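Local coordinates for protein aminopeptidase C (PDB 4K7C) that probably removes single amino acids from the N-terminal ends of peptides, as a papain-like cysteine aminopeptidase related to bleomycin hydrolase, at residues A[43-48]-A[334-339]; A[323-326]-A[331-334]; A[189-194]-A[198-203]; A[113-118]-A[129-134]. All coordinates share one frame; numbering follows the deposited sequence.

Interaction 1 of 4, residues A[43-48]-A[334-339]; sequences DSKVAM and TNIYKK
S44 and I336 bury most of the surface here, and their CA atoms, 5.2 Å apart, mark the nearest approach of helix 42-47 to segment 334-339, the loop leading into helix 339-343. S44 points its CB at the loop: CB rests on the backbone, 3.6 Å from N335 O, and it lies almost as near to I336 CA. The hydroxyl stands anti to the backbone N (chi1 175°), which puts OG alongside the I336 residue, 3.6 Å from its CD1 methyl. That is van der Waals contact with a methyl; the polar partner of OG is the carboxylate of D333, the residue just ahead of the loop. I336 answers with its long branch. CG1 is turned fully away from its own main-chain nitrogen (chi1 -169°) and the chain then folds at chi2 62°, carrying CD1 back to the serine and to the aliphatic stem of K45, where K45 CG is 4.2 Å from I336 CD1. The pairing joins the short helix 42-47 of the N-terminal part to the loop that follows the 325-326/331-332 hairpin, within a peptidase C1-like chain that assembles as a hexamer. I331 of that hairpin touches S44, K45, I336 and the selenomethionine M48, so one hydrophobic side chain touches both partners. The loop is also tied to the link between helices 23-39 and 42-47: N335 O accepts a hydrogen bond from N41 ND2, and the backbone of I336 bonds to that of N41. At the margins, V46 packs on S158 of a second subunit and K338 on K28 of a third.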
loop_
_atom_site.group_PDB
_atom_site.type_symbol
_atom_site.label_atom_id
_atom_site.label_comp_id
_atom_site.label_asym_id
_atom_site.label_seq_id
_atom_site.Cartn_x
_atom_site.Cartn_y
_atom_site.Cartn_z
ATOM N N ASP A 43 7.526 1.691 -31.775
ATOM C CA ASP A 43 6.908 1.594 -33.150
ATOM C C ASP A 43 5.749 0.555 -33.200
ATOM O O ASP A 43 4.758 0.707 -33.907
ATOM C CB ASP A 43 7.896 1.203 -34.212
ATOM C CG ASP A 43 9.028 2.268 -34.407
ATOM O OD1 ASP A 43 8.927 3.363 -33.861
ATOM O OD2 ASP A 43 10.048 1.953 -35.050
ATOM N N SER A 44 5.947 -0.522 -32.463
ATOM C CA SER A 44 4.885 -1.517 -32.330
ATOM C C SER A 44 3.688 -0.937 -31.596
ATOM O O SER A 44 2.487 -1.171 -31.994
ATOM C CB SER A 44 5.405 -2.732 -31.642
ATOM O OG SER A 44 4.410 -3.691 -31.383
ATOM N N LYS A 45 3.941 -0.298 -30.472
ATOM C CA LYS A 45 2.844 0.368 -29.790
ATOM C C LYS A 45 2.016 1.301 -30.691
ATOM O O LYS A 45 0.752 1.351 -30.593
ATOM C CB LYS A 45 3.341 1.124 -28.578
ATOM C CG LYS A 45 3.981 0.228 -27.477
ATOM C CD LYS A 45 4.623 1.045 -26.342
ATOM C CE LYS A 45 5.257 0.143 -25.317
ATOM N NZ LYS A 45 5.921 0.905 -24.232
ATOM N N VAL A 46 2.703 2.084 -31.528
ATOM C CA VAL A 46 2.012 2.919 -32.489
ATOM C C VAL A 46 1.164 2.090 -33.485
ATOM O O VAL A 46 -0.017 2.414 -33.696
ATOM C CB VAL A 46 2.984 3.914 -33.156
ATOM C CG1 VAL A 46 2.367 4.676 -34.321
ATOM C CG2 VAL A 46 3.576 4.850 -32.055
ATOM N N ALA A 47 1.753 1.051 -34.057
ATOM C CA ALA A 47 1.090 0.212 -35.064
ATOM C C ALA A 47 -0.081 -0.534 -34.489
ATOM O O ALA A 47 -0.988 -0.859 -35.207
ATOM C CB ALA A 47 2.105 -0.769 -35.679
HETATM N N MSE A 48 -0.038 -0.825 -33.198
HETATM C CA MSE A 48 -1.004 -1.735 -32.513
HETATM C C MSE A 48 -2.101 -0.990 -31.809
HETATM O O MSE A 48 -2.736 -1.485 -30.884
HETATM C CB MSE A 48 -0.284 -2.693 -31.628
HETATM C CG MSE A 48 0.665 -3.596 -32.413
HETATM SE SE MSE A 48 -0.427 -4.840 -33.544
HETATM C CE MSE A 48 0.115 -4.205 -35.313
ATOM N N THR A 334 5.104 -9.515 -33.250
ATOM C CA THR A 334 6.480 -9.883 -33.555
ATOM C C THR A 334 7.441 -8.669 -33.435
ATOM O O THR A 334 8.603 -8.876 -33.212
ATOM C CB THR A 334 6.596 -10.470 -34.953
ATOM O OG1 THR A 334 6.024 -9.564 -35.872
ATOM C CG2 THR A 334 5.920 -11.791 -35.043
ATOM N N ASN A 335 6.933 -7.441 -33.561
ATOM C CA ASN A 335 7.753 -6.226 -33.444
ATOM C C ASN A 335 7.795 -5.595 -32.035
ATOM O O ASN A 335 8.533 -4.579 -31.870
ATOM C CB ASN A 335 7.352 -5.123 -34.497
ATOM C CG ASN A 335 7.539 -5.590 -35.931
ATOM O OD1 ASN A 335 6.681 -5.273 -36.870
ATOM N ND2 ASN A 335 8.596 -6.301 -36.160
ATOM N N ILE A 336 7.093 -6.160 -31.062
ATOM C CA ILE A 336 7.009 -5.525 -29.733
ATOM C C ILE A 336 8.352 -5.448 -29.052
ATOM O O ILE A 336 8.611 -4.479 -28.305
ATOM C CB ILE A 336 5.857 -6.065 -28.856
ATOM C CG1 ILE A 336 5.660 -5.203 -27.639
ATOM C CG2 ILE A 336 6.161 -7.505 -28.371
ATOM C CD1 ILE A 336 5.262 -3.785 -27.922
ATOM N N TYR A 337 9.225 -6.417 -29.337
ATOM C CA TYR A 337 10.614 -6.400 -28.880
ATOM C C TYR A 337 11.511 -6.512 -30.062
ATOM O O TYR A 337 11.144 -7.144 -31.035
ATOM C CB TYR A 337 10.933 -7.552 -27.943
ATOM C CG TYR A 337 10.010 -7.633 -26.731
ATOM C CD1 TYR A 337 9.999 -6.658 -25.749
ATOM C CD2 TYR A 337 9.154 -8.721 -26.559
ATOM C CE1 TYR A 337 9.163 -6.774 -24.648
ATOM C CE2 TYR A 337 8.292 -8.863 -25.479
ATOM C CZ TYR A 337 8.275 -7.875 -24.506
ATOM O OH TYR A 337 7.454 -7.959 -23.438
ATOM N N LYS A 338 12.697 -5.897 -29.972
ATOM C CA LYS A 338 13.734 -6.119 -30.996
ATOM C C LYS A 338 14.945 -6.725 -30.357
ATOM O O LYS A 338 15.987 -6.065 -30.159
ATOM C CB LYS A 338 14.059 -4.827 -31.690
ATOM C CG LYS A 338 12.936 -4.314 -32.519
ATOM C CD LYS A 338 12.665 -5.154 -33.785
ATOM C CE LYS A 338 11.653 -4.601 -34.736
ATOM N NZ LYS A 338 11.415 -5.520 -35.916
ATOM N N LYS A 339 14.781 -7.979 -29.950
ATOM C CA LYS A 339 15.872 -8.684 -29.301
ATOM C C LYS A 339 17.052 -8.996 -30.194
ATOM O O LYS A 339 18.184 -8.851 -29.759
ATOM C CB LYS A 339 15.398 -9.956 -28.607
ATOM C CG LYS A 339 14.416 -9.676 -27.523
ATOM C CD LYS A 339 13.581 -10.890 -27.185
ATOM C CE LYS A 339 12.620 -10.597 -26.051
ATOM N NZ LYS A 339 11.660 -11.728 -25.900
#

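Interaction 2 of 4, residues A[323-326]-A[331-334]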
loop_
_atom_site.group_PDB
_atom_site.type_symbol
_atom_site.label_atom_id
_atom_site.label_comp_id
_atom_site.label_asym_id
_atom_site.label_seq_id
_atom_site.Cartn_x
_atom_site.Cartn_y
_atom_site.Cartn_z
ATOM N N GLN A 323 4.929 -15.874 -26.278
ATOM C CA GLN A 323 5.840 -15.460 -27.381
ATOM C C GLN A 323 5.621 -14.015 -27.750
ATOM O O GLN A 323 4.474 -13.591 -27.990
ATOM C CB GLN A 323 5.595 -16.302 -28.595
ATOM C CG GLN A 323 5.948 -17.756 -28.381
ATOM C CD GLN A 323 7.464 -18.063 -28.377
ATOM O OE1 GLN A 323 8.300 -17.227 -28.746
ATOM N NE2 GLN A 323 7.796 -19.267 -28.021
ATOM N N SER A 324 6.717 -13.237 -27.797
ATOM C CA SER A 324 6.732 -11.911 -28.470
ATOM C C SER A 324 5.509 -11.081 -28.077
ATOM O O SER A 324 4.736 -10.543 -28.861
ATOM C CB SER A 324 6.985 -12.107 -29.988
ATOM O OG SER A 324 7.102 -10.897 -30.653
ATOM N N SER A 325 5.381 -10.921 -26.754
ATOM C CA SER A 325 4.235 -10.325 -26.181
ATOM C C SER A 325 4.535 -9.415 -24.989
ATOM O O SER A 325 5.340 -9.725 -24.153
ATOM C CB SER A 325 3.187 -11.391 -25.748
ATOM O OG SER A 325 3.743 -12.253 -24.811
ATOM N N ASP A 326 3.807 -8.320 -24.909
ATOM C CA ASP A 326 3.797 -7.511 -23.686
ATOM C C ASP A 326 2.390 -7.797 -23.054
ATOM O O ASP A 326 1.386 -7.279 -23.512
ATOM C CB ASP A 326 3.946 -6.025 -23.972
ATOM C CG ASP A 326 3.872 -5.159 -22.733
ATOM O OD1 ASP A 326 3.167 -5.536 -21.742
ATOM O OD2 ASP A 326 4.455 -4.031 -22.768
ATOM N N ILE A 331 -0.155 -6.378 -25.956
ATOM C CA ILE A 331 0.253 -6.305 -27.325
ATOM C C ILE A 331 0.989 -7.605 -27.681
ATOM O O ILE A 331 2.004 -7.989 -27.021
ATOM C CB ILE A 331 1.211 -5.095 -27.514
ATOM C CG1 ILE A 331 0.529 -3.773 -27.248
ATOM C CG2 ILE A 331 1.760 -5.113 -28.945
ATOM C CD1 ILE A 331 1.423 -2.560 -27.165
ATOM N N LEU A 332 0.470 -8.279 -28.715
ATOM C CA LEU A 332 1.020 -9.499 -29.215
ATOM C C LEU A 332 1.519 -9.145 -30.635
ATOM O O LEU A 332 0.724 -9.043 -31.567
ATOM C CB LEU A 332 -0.078 -10.568 -29.273
ATOM C CG LEU A 332 -0.949 -10.835 -28.043
ATOM C CD1 LEU A 332 -1.981 -11.973 -28.168
ATOM C CD2 LEU A 332 -0.073 -11.107 -26.863
ATOM N N ASP A 333 2.807 -8.911 -30.806
ATOM C CA ASP A 333 3.313 -8.400 -32.056
ATOM C C ASP A 333 4.766 -8.889 -32.111
ATOM O O ASP A 333 5.551 -8.746 -31.145
ATOM C CB ASP A 333 3.203 -6.836 -32.172
ATOM C CG ASP A 333 3.659 -6.275 -33.525
ATOM O OD1 ASP A 333 3.998 -7.083 -34.479
ATOM O OD2 ASP A 333 3.716 -5.003 -33.588
ATOM N N THR A 334 5.104 -9.515 -33.250
ATOM C CA THR A 334 6.480 -9.883 -33.555
ATOM C C THR A 334 7.441 -8.669 -33.435
ATOM O O THR A 334 8.603 -8.876 -33.212
ATOM C CB THR A 334 6.596 -10.470 -34.953
ATOM O OG1 THR A 334 6.024 -9.564 -35.872
ATOM C CG2 THR A 334 5.920 -11.791 -35.043
HETATM O O HOH W 1 9.282 -9.496 -30.414
#
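S324 and D333 meet through two hydrogen bonds just past the paired residues of a beta hairpin, strands 325-326 and 331-332. S324 has left-handed backbone angles, and its OG, swung trans to the amide nitrogen of the same residue (chi1 -176°), donates to D333 O at 2.7 Å, approaching from above the carbonyl plane. In return D333 N donates to S324 O at 3.2 Å, nearly straight on to the carbonyl. A water then gives one proton to S324 OG and another to T334 O, 2.9 Å away. Were S324 an alanine, D333 O would probably lose this donor and the water one of its acceptors. Next along, S325 and L332 form the antiparallel non-hydrogen-bonded pair. S325 OG sits between the backbone N and carbonyl carbon (chi1 60°), turned to V321 O and R327 NH1. D326 and I331 share the other face as the hydrogen-bonded pair, and D326 OD1 accepts from the backbone N of Q328 and L329, bracing the turn. I331 O takes D326 N at 2.8 Å. On the S325-L332 face, L332 CD2 comes to 3.5 Å from S325 CB, closer than usual for two carbons.

Interaction 3 of 4, residues A[189-194]-A[198-203]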
loop_
_atom_site.group_PDB
_atom_site.type_symbol
_atom_site.label_atom_id
_atom_site.label_comp_id
_atom_site.label_asym_id
_atom_site.label_seq_id
_atom_site.Cartn_x
_atom_site.Cartn_y
_atom_site.Cartn_z
ATOM N N LYS A 189 -1.754 -52.751 -9.562
ATOM C CA LYS A 189 -1.666 -53.914 -8.719
ATOM C C LYS A 189 -2.827 -54.905 -8.971
ATOM O O LYS A 189 -2.617 -56.089 -9.179
ATOM C CB LYS A 189 -1.666 -53.528 -7.254
ATOM C CG LYS A 189 -1.089 -54.684 -6.500
ATOM C CD LYS A 189 -1.390 -54.780 -5.050
ATOM C CE LYS A 189 -0.409 -55.854 -4.505
ATOM N NZ LYS A 189 -1.164 -56.833 -3.687
ATOM N N LEU A 190 -4.047 -54.397 -8.959
ATOM C CA LEU A 190 -5.229 -55.163 -9.354
ATOM C C LEU A 190 -5.050 -55.863 -10.701
ATOM O O LEU A 190 -5.313 -57.057 -10.785
ATOM C CB LEU A 190 -6.488 -54.265 -9.382
ATOM C CG LEU A 190 -7.039 -53.882 -8.009
ATOM C CD1 LEU A 190 -7.988 -52.715 -8.134
ATOM C CD2 LEU A 190 -7.769 -55.013 -7.308
ATOM N N VAL A 191 -4.599 -55.162 -11.735
ATOM C CA VAL A 191 -4.392 -55.796 -13.022
ATOM C C VAL A 191 -3.246 -56.845 -12.906
ATOM O O VAL A 191 -3.371 -57.930 -13.476
ATOM C CB VAL A 191 -4.069 -54.802 -14.095
ATOM C CG1 VAL A 191 -3.637 -55.493 -15.382
ATOM C CG2 VAL A 191 -5.229 -53.858 -14.341
ATOM N N ALA A 192 -2.193 -56.559 -12.142
ATOM C CA ALA A 192 -1.085 -57.539 -11.961
ATOM C C ALA A 192 -1.569 -58.818 -11.271
ATOM O O ALA A 192 -1.093 -59.945 -11.581
ATOM C CB ALA A 192 0.070 -56.927 -11.174
ATOM N N ASP A 193 -2.466 -58.636 -10.306
ATOM C CA ASP A 193 -3.016 -59.713 -9.496
ATOM C C ASP A 193 -4.165 -60.471 -10.146
ATOM O O ASP A 193 -4.740 -61.334 -9.513
ATOM C CB ASP A 193 -3.451 -59.183 -8.148
ATOM C CG ASP A 193 -2.294 -58.861 -7.266
ATOM O OD1 ASP A 193 -1.134 -59.158 -7.633
ATOM O OD2 ASP A 193 -2.527 -58.306 -6.201
ATOM N N LYS A 194 -4.437 -60.150 -11.397
ATOM C CA LYS A 194 -5.499 -60.739 -12.228
ATOM C C LYS A 194 -6.845 -60.616 -11.582
ATOM O O LYS A 194 -7.686 -61.518 -11.673
ATOM C CB LYS A 194 -5.176 -62.182 -12.635
ATOM C CG LYS A 194 -3.958 -62.257 -13.526
ATOM C CD LYS A 194 -3.392 -63.666 -13.589
ATOM C CE LYS A 194 -2.051 -63.692 -14.309
ATOM N NZ LYS A 194 -1.376 -64.992 -14.044
ATOM N N ALA A 198 -15.031 -56.940 -12.412
ATOM C CA ALA A 198 -16.010 -56.426 -11.472
ATOM C C ALA A 198 -15.351 -55.851 -10.206
ATOM O O ALA A 198 -15.788 -54.829 -9.669
ATOM C CB ALA A 198 -17.010 -57.525 -11.103
ATOM N N ASP A 199 -14.313 -56.520 -9.719
ATOM C CA ASP A 199 -13.546 -56.007 -8.597
ATOM C C ASP A 199 -12.824 -54.695 -8.987
ATOM O O ASP A 199 -12.663 -53.808 -8.146
ATOM C CB ASP A 199 -12.480 -57.017 -8.141
ATOM C CG ASP A 199 -13.074 -58.197 -7.348
ATOM O OD1 ASP A 199 -14.253 -58.162 -6.974
ATOM O OD2 ASP A 199 -12.328 -59.136 -7.067
ATOM N N ILE A 200 -12.328 -54.659 -10.201
ATOM C CA ILE A 200 -11.602 -53.491 -10.668
ATOM C C ILE A 200 -12.592 -52.302 -10.826
ATOM O O ILE A 200 -12.327 -51.171 -10.325
ATOM C CB ILE A 200 -10.883 -53.732 -11.966
ATOM C CG1 ILE A 200 -9.686 -54.686 -11.721
ATOM C CG2 ILE A 200 -10.433 -52.402 -12.548
ATOM C CD1 ILE A 200 -9.052 -55.078 -13.021
ATOM N N GLU A 201 -13.725 -52.552 -11.478
ATOM C CA GLU A 201 -14.860 -51.550 -11.491
ATOM C C GLU A 201 -15.301 -51.082 -10.121
ATOM O O GLU A 201 -15.530 -49.869 -9.937
ATOM C CB GLU A 201 -16.074 -52.052 -12.284
ATOM N N ALA A 202 -15.409 -51.979 -9.128
ATOM C CA ALA A 202 -15.832 -51.597 -7.769
ATOM C C ALA A 202 -14.769 -50.672 -7.099
ATOM O O ALA A 202 -15.083 -49.729 -6.373
ATOM C CB ALA A 202 -15.956 -52.820 -6.897
ATOM N N ALA A 203 -13.512 -51.034 -7.316
ATOM C CA ALA A 203 -12.423 -50.255 -6.768
ATOM C C ALA A 203 -12.491 -48.815 -7.362
ATOM O O ALA A 203 -12.339 -47.773 -6.631
ATOM C CB ALA A 203 -11.098 -50.928 -7.173
#
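The shortest polar bond, D193 N to K189 O at 2.8 Å, closes the last turn of helix 170-192, the turn from which L190 and V191 reach I200 and A203. K189 NZ also meets D193 OD2 at 3.2 Å on the syn lone pair, a salt bridge from that turn to the residue just past the helix end, which takes no part in the contact with the neighbouring helix. Between the two helices the side-chain contacts are all apolar. L190 carries most of them: CG lies anti to the carbonyl carbon (chi1 -74°) and chi2 is extended, so that CD1 ends 3.7 Å from A203 CB while CB faces I200 CG1 at 4.0 Å. The two segments run in opposite senses as an antiparallel helical hairpin with a very short connection. Its first helix stops in a Schellman motif: K194, at positive phi (56°), is the C-prime residue, with A195 N bonded back to L190 O and K194 N to V191 O. A195 is also touched by the side chains of L190 and I200. On the flank, V191 CG2 lies 4.2 Å from I200 CD1, and L116 of helix 96-117 packs against both side chains.

Interaction 4 of 4, residues A[113-118]-A[129-134]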
loop_
_atom_site.group_PDB
_atom_site.type_symbol
_atom_site.label_atom_id
_atom_site.label_comp_id
_atom_site.label_asym_id
_atom_site.label_seq_id
_atom_site.Cartn_x
_atom_site.Cartn_y
_atom_site.Cartn_z
ATOM N N GLU A 113 -8.944 -44.863 -16.443
ATOM C CA GLU A 113 -9.149 -45.733 -17.611
ATOM C C GLU A 113 -7.833 -45.815 -18.394
ATOM O O GLU A 113 -7.473 -46.885 -18.956
ATOM C CB GLU A 113 -10.328 -45.257 -18.474
ATOM C CG GLU A 113 -11.686 -45.546 -17.826
ATOM C CD GLU A 113 -11.930 -47.043 -17.687
ATOM O OE1 GLU A 113 -11.528 -47.756 -18.666
ATOM O OE2 GLU A 113 -12.481 -47.494 -16.650
ATOM N N ASN A 114 -7.105 -44.710 -18.446
ATOM C CA ASN A 114 -5.761 -44.728 -19.084
ATOM C C ASN A 114 -4.752 -45.584 -18.362
ATOM O O ASN A 114 -3.932 -46.292 -19.011
ATOM C CB ASN A 114 -5.232 -43.309 -19.338
ATOM C CG ASN A 114 -5.831 -42.694 -20.588
ATOM O OD1 ASN A 114 -6.254 -43.404 -21.489
ATOM N ND2 ASN A 114 -5.863 -41.350 -20.665
ATOM N N VAL A 115 -4.797 -45.569 -17.033
ATOM C CA VAL A 115 -3.971 -46.385 -16.235
ATOM C C VAL A 115 -4.313 -47.884 -16.431
ATOM O O VAL A 115 -3.385 -48.736 -16.510
ATOM C CB VAL A 115 -4.144 -46.082 -14.716
ATOM C CG1 VAL A 115 -3.444 -47.082 -13.881
ATOM C CG2 VAL A 115 -3.532 -44.702 -14.392
ATOM N N LEU A 116 -5.599 -48.195 -16.459
ATOM C CA LEU A 116 -6.052 -49.574 -16.724
ATOM C C LEU A 116 -5.522 -50.060 -18.126
ATOM O O LEU A 116 -4.967 -51.141 -18.227
ATOM C CB LEU A 116 -7.568 -49.681 -16.587
ATOM C CG LEU A 116 -7.946 -49.649 -15.112
ATOM C CD1 LEU A 116 -9.449 -49.546 -14.948
ATOM C CD2 LEU A 116 -7.452 -50.842 -14.321
ATOM N N LYS A 117 -5.689 -49.237 -19.132
ATOM C CA LYS A 117 -5.333 -49.558 -20.452
ATOM C C LYS A 117 -3.836 -49.760 -20.620
ATOM O O LYS A 117 -3.447 -50.514 -21.459
ATOM C CB LYS A 117 -5.775 -48.484 -21.420
ATOM C CG LYS A 117 -7.191 -48.694 -21.926
ATOM C CD LYS A 117 -7.799 -47.419 -22.498
ATOM C CE LYS A 117 -6.984 -46.865 -23.657
ATOM N NZ LYS A 117 -7.703 -45.695 -24.249
ATOM N N THR A 118 -3.012 -49.152 -19.774
ATOM C CA THR A 118 -1.564 -49.261 -19.909
ATOM C C THR A 118 -1.003 -50.047 -18.771
ATOM O O THR A 118 0.191 -50.068 -18.541
ATOM C CB THR A 118 -0.929 -47.827 -19.972
ATOM O OG1 THR A 118 -1.303 -47.103 -18.809
ATOM C CG2 THR A 118 -1.352 -47.100 -21.237
ATOM N N ALA A 129 4.840 -43.048 -18.231
ATOM C CA ALA A 129 5.497 -41.894 -17.558
ATOM C C ALA A 129 4.750 -40.621 -17.880
ATOM O O ALA A 129 4.599 -39.783 -16.998
ATOM C CB ALA A 129 6.932 -41.739 -17.976
ATOM N N PHE A 130 4.282 -40.477 -19.106
ATOM C CA PHE A 130 3.545 -39.238 -19.526
ATOM C C PHE A 130 2.230 -39.039 -18.777
ATOM O O PHE A 130 1.917 -37.937 -18.290
ATOM C CB PHE A 130 3.309 -39.344 -21.023
ATOM C CG PHE A 130 2.605 -38.166 -21.592
ATOM C CD1 PHE A 130 3.299 -37.035 -21.897
ATOM C CD2 PHE A 130 1.242 -38.193 -21.749
ATOM C CE1 PHE A 130 2.651 -35.941 -22.399
ATOM C CE2 PHE A 130 0.584 -37.102 -22.271
ATOM C CZ PHE A 130 1.303 -35.978 -22.580
ATOM N N LEU A 131 1.477 -40.120 -18.665
ATOM C CA LEU A 131 0.313 -40.192 -17.773
ATOM C C LEU A 131 0.534 -39.764 -16.339
ATOM O O LEU A 131 -0.241 -38.984 -15.790
ATOM C CB LEU A 131 -0.158 -41.643 -17.681
ATOM C CG LEU A 131 -1.354 -42.024 -18.488
ATOM C CD1 LEU A 131 -1.672 -43.494 -18.152
ATOM C CD2 LEU A 131 -2.559 -41.102 -18.165
ATOM N N LEU A 132 1.582 -40.307 -15.726
ATOM C CA LEU A 132 1.811 -40.121 -14.294
ATOM C C LEU A 132 2.410 -38.740 -14.042
ATOM O O LEU A 132 2.300 -38.233 -12.905
ATOM C CB LEU A 132 2.682 -41.189 -13.722
ATOM C CG LEU A 132 2.032 -42.538 -13.792
ATOM C CD1 LEU A 132 3.008 -43.630 -13.405
ATOM C CD2 LEU A 132 0.808 -42.623 -12.884
ATOM N N ALA A 133 3.071 -38.201 -15.053
ATOM C CA ALA A 133 3.714 -36.886 -14.890
ATOM C C ALA A 133 2.644 -35.797 -14.739
ATOM O O ALA A 133 2.847 -34.857 -13.988
ATOM C CB ALA A 133 4.670 -36.568 -16.036
ATOM N N THR A 134 1.489 -35.975 -15.405
ATOM C CA THR A 134 0.437 -35.006 -15.341
ATOM C C THR A 134 -0.929 -35.677 -15.252
ATOM O O THR A 134 -1.653 -35.756 -16.274
ATOM C CB THR A 134 0.464 -34.044 -16.529
ATOM O OG1 THR A 134 1.797 -33.641 -16.799
ATOM C CG2 THR A 134 -0.304 -32.841 -16.227
#
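L131 inserts its branched end between N114, V115 and T118, near the last turn of helix 96-117. Its CB aims at that helix. Chi1 is -102°, away from a staggered value, and with chi2 extended this unusual turn swings CG over N114 CB, 4.2 Å off, where the fork opens. CD2 takes the N114 side, 3.7 Å from N114 CB and near ND2 of the same residue. CD1 enters further: it stands 3.7 Å from T118 OG1, just as near to N114 O, and 3.9 Å from V115 N, with V115 CG2 making a looser contact at 4.4 Å. One methyl thus lies against the last turn of the helix. Two of the polar atoms beside it are bonded to each other: T118 OG1 sits between its backbone N and carbonyl carbon (chi1 57°) and donates to N114 O at 2.8 Å, and T118 N adds a weak bond to that same oxygen. Cutting the leucine back to an alanine is likely to open a gap beside N114, V115 and T118, leaving the T118 OG1 to N114 O bond without its apolar cover. F111, a turn back on helix 96-117, touches both L131 and L132, while V115 and L132 each pack on A184 of helix 170-192. A neighbouring subunit comes close too, with its Y357 against L132. Segments 113-118 and 129-134 run in opposite senses, so the leucine fills the inside of an antiparallel helix-loop-helix, part of the helical region formed with helices 170-192 and 197-219.

How the interactions relate
Two pairs of contacts lie on opposite sides of the chain's centre. Interactions 1 and 2, centres 8 Å apart, share T334 and are further linked by Y337 OH to S325 O (2.8 Å), so helix 42-47, the loop and the 325-326/331-332 hairpin form one unit. Interactions 3 and 4, centres 16 Å apart, belong to a bundle of helices 96-117, 126-133, 170-192 and 197-219, where L116 of one contact packs on V191 and I200 of the other. Between the pairs, centres are about 35 to 58 Å apart. Along the chain 4 precedes 3, both nested inside the long loop closed by interaction 1; interaction 2 follows, ending where the second half of 1 begins. Interaction 1 therefore brings the N-terminal part back to the later, strand-rich part.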